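Local coordinates for protein tryptophan--tRNA ligase (Campylobacter jejuni subsp. jejuni, PDB 3TZL) that probably catalyses the ATP-dependent attachment of tryptophan to its cognate tRNA, working as a homodimer of the class I aminoacyl-tRNA synthetase family, at residues 43-48 and 125-130. Numbering follows the deposited sequence.
With TRP (tryptophan), chain J.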
loop_
_atom_site.group_PDB
_atom_site.type_symbol
_atom_site.label_atom_id
_atom_site.label_comp_id
_atom_site.label_asym_id
_atom_site.label_seq_id
_atom_site.Cartn_x
_atom_site.Cartn_y
_atom_site.Cartn_z
ATOM N N ASN B 43 -7.971 11.377 -0.974
ATOM C CA ASN B 43 -8.476 10.896 0.306
ATOM C C ASN B 43 -7.611 9.837 1.006
ATOM O O ASN B 43 -7.660 9.744 2.234
ATOM C CB ASN B 43 -9.976 10.507 0.260
ATOM C CG ASN B 43 -10.277 9.302 -0.627
ATOM O OD1 ASN B 43 -9.650 9.101 -1.663
ATOM N ND2 ASN B 43 -11.285 8.513 -0.232
ATOM N N TYR B 44 -6.821 9.052 0.264
ATOM C CA TYR B 44 -5.914 8.103 0.957
ATOM C C TYR B 44 -4.927 8.900 1.784
ATOM O O TYR B 44 -4.671 8.584 2.941
ATOM C CB TYR B 44 -5.144 7.192 -0.011
ATOM C CG TYR B 44 -5.944 6.040 -0.580
ATOM C CD1 TYR B 44 -6.839 5.326 0.198
ATOM C CD2 TYR B 44 -5.793 5.668 -1.906
ATOM C CE1 TYR B 44 -7.550 4.255 -0.337
ATOM C CE2 TYR B 44 -6.497 4.621 -2.450
ATOM C CZ TYR B 44 -7.374 3.919 -1.673
ATOM O OH TYR B 44 -8.060 2.868 -2.251
ATOM N N HIS B 45 -4.385 9.953 1.185
ATOM C CA HIS B 45 -3.395 10.800 1.856
ATOM C C HIS B 45 -3.952 11.497 3.089
ATOM O O HIS B 45 -3.214 11.763 4.029
ATOM C CB HIS B 45 -2.822 11.836 0.889
ATOM C CG HIS B 45 -1.916 11.253 -0.159
ATOM N ND1 HIS B 45 -0.571 11.035 0.057
ATOM C CD2 HIS B 45 -2.164 10.849 -1.428
ATOM C CE1 HIS B 45 -0.034 10.507 -1.029
ATOM N NE2 HIS B 45 -0.977 10.392 -1.948
ATOM N N ALA B 46 -5.253 11.787 3.108
ATOM C CA ALA B 46 -5.815 12.473 4.271
ATOM C C ALA B 46 -5.831 11.540 5.464
ATOM O O ALA B 46 -5.984 11.993 6.601
ATOM C CB ALA B 46 -7.214 13.010 3.989
HETATM N N MSE B 47 -5.678 10.235 5.213
HETATM C CA MSE B 47 -5.695 9.278 6.308
HETATM C C MSE B 47 -4.448 9.335 7.183
HETATM O O MSE B 47 -4.449 8.743 8.259
HETATM C CB MSE B 47 -5.893 7.869 5.801
HETATM C CG MSE B 47 -7.072 7.748 4.884
HETATM SE SE MSE B 47 -7.299 5.956 4.178
HETATM C CE MSE B 47 -8.952 6.306 3.155
ATOM N N THR B 48 -3.390 10.024 6.733
ATOM C CA THR B 48 -2.164 10.130 7.535
ATOM C C THR B 48 -2.332 11.048 8.752
ATOM O O THR B 48 -1.705 10.833 9.782
ATOM C CB THR B 48 -0.933 10.603 6.714
ATOM O OG1 THR B 48 -1.135 11.953 6.259
ATOM C CG2 THR B 48 -0.675 9.677 5.505
ATOM N N PHE B 125 5.868 8.292 6.761
ATOM C CA PHE B 125 7.125 7.944 6.113
ATOM C C PHE B 125 6.902 7.509 4.663
ATOM O O PHE B 125 7.687 7.844 3.767
ATOM C CB PHE B 125 7.770 6.797 6.903
ATOM C CG PHE B 125 9.125 6.385 6.408
ATOM C CD1 PHE B 125 10.233 7.156 6.675
ATOM C CD2 PHE B 125 9.292 5.198 5.709
ATOM C CE1 PHE B 125 11.499 6.766 6.233
ATOM C CE2 PHE B 125 10.541 4.806 5.267
ATOM C CZ PHE B 125 11.647 5.591 5.530
ATOM N N SER B 126 5.820 6.771 4.437
ATOM C CA SER B 126 5.580 6.111 3.158
ATOM C C SER B 126 4.798 6.941 2.147
ATOM O O SER B 126 4.772 6.611 0.966
ATOM C CB SER B 126 4.831 4.805 3.377
ATOM O OG SER B 126 5.514 3.980 4.301
ATOM N N TYR B 127 4.143 8.005 2.586
ATOM C CA TYR B 127 3.284 8.718 1.642
ATOM C C TYR B 127 3.915 9.299 0.370
ATOM O O TYR B 127 3.223 9.399 -0.632
ATOM C CB TYR B 127 2.352 9.708 2.339
ATOM C CG TYR B 127 2.829 11.129 2.422
ATOM C CD1 TYR B 127 2.654 12.017 1.363
ATOM C CD2 TYR B 127 3.400 11.603 3.585
ATOM C CE1 TYR B 127 3.077 13.339 1.466
ATOM C CE2 TYR B 127 3.828 12.913 3.695
ATOM C CZ TYR B 127 3.666 13.774 2.642
ATOM O OH TYR B 127 4.089 15.075 2.800
ATOM N N PRO B 128 5.213 9.683 0.400
ATOM C CA PRO B 128 5.835 10.059 -0.879
ATOM C C PRO B 128 5.808 8.946 -1.922
ATOM O O PRO B 128 5.808 9.262 -3.111
ATOM C CB PRO B 128 7.291 10.341 -0.490
ATOM C CG PRO B 128 7.208 10.783 0.939
ATOM C CD PRO B 128 6.115 9.956 1.537
ATOM N N VAL B 129 5.790 7.681 -1.500
ATOM C CA VAL B 129 5.693 6.583 -2.460
ATOM C C VAL B 129 4.279 6.494 -3.052
ATOM O O VAL B 129 4.112 6.249 -4.249
ATOM C CB VAL B 129 6.093 5.209 -1.843
ATOM C CG1 VAL B 129 6.144 4.141 -2.930
ATOM C CG2 VAL B 129 7.448 5.297 -1.161
ATOM N N LEU B 130 3.263 6.703 -2.215
ATOM C CA LEU B 130 1.895 6.614 -2.693
ATOM C C LEU B 130 1.658 7.769 -3.651
ATOM O O LEU B 130 1.061 7.602 -4.725
ATOM C CB LEU B 130 0.896 6.652 -1.532
ATOM C CG LEU B 130 -0.590 6.727 -1.943
ATOM C CD1 LEU B 130 -0.997 5.595 -2.889
ATOM C CD2 LEU B 130 -1.448 6.712 -0.704
HETATM N N TRP J . 0.730 15.844 -1.249
HETATM C CA TRP J . -0.187 16.807 -1.866
HETATM C C TRP J . -0.546 17.921 -0.891
HETATM O O TRP J . -1.132 18.940 -1.271
HETATM C CB TRP J . -1.462 16.108 -2.373
HETATM C CG TRP J . -1.161 15.049 -3.391
HETATM C CD1 TRP J . -1.272 13.693 -3.241
HETATM C CD2 TRP J . -0.649 15.273 -4.704
HETATM N NE1 TRP J . -0.873 13.057 -4.400
HETATM C CE2 TRP J . -0.477 14.007 -5.309
HETATM C CE3 TRP J . -0.317 16.425 -5.430
HETATM C CZ2 TRP J . -0.001 13.865 -6.614
HETATM C CZ3 TRP J . 0.164 16.281 -6.726
HETATM C CH2 TRP J . 0.310 15.011 -7.304
HETATM O OXT TRP J . -0.246 17.808 0.299
#
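His-45 sits between Leu-130 and the bound tryptophan, and its imidazole carries most of this contact. Leu-130 CD2 lies over one face, 4.1 Å from the ring centroid, a CH-pi contact. On the opposite face the substrate indole meets the ring through CD1, with NE1 close behind; ligand CD1 is 3.5 Å from His-45 CD2. With CG anti to its own carbonyl carbon (chi1 -71°), His-45 swings its ring out toward helix 122-137. There His-45 CE1 lies 3.5 Å from Tyr-127 O, which sits at the imidazole edge near its plane. Beside it the phenol of Tyr-127 stands almost perpendicular to the imidazole, planes at 86°, and the two rings meet rim to rim, the closest approach being His-45 ND1 to Tyr-127 CD1 at 3.6 Å. The same methyl of Leu-130, CD2, also touches Tyr-44 CB, at 3.8 Å, put there by a side chain with CG anti to the backbone N (chi1 173°). The Tyr-44 hydroxyl itself turns to the dimer interface, hydrogen-bonded to Glu-90 of the second subunit.

The Thr-48 end is looser and less buried. Thr-48 CG2 gets no nearer than 4.4 Å to Tyr-127 CB, while Thr-48 OG1 is spent within its own segment, donating to His-45 O at 3.1 Å.

Nothing polar bonds directly between the two segments; the imidazole is held at NE2 by Asp-134, farther along helix 122-137. That carboxylate also binds the substrate through the same OD2, so His-45, itself part of the tryptophan pocket, supplies a flat wall to the indole and is a second partner for the aspartate that binds the tryptophan, probably helping to fix that carboxylate in place.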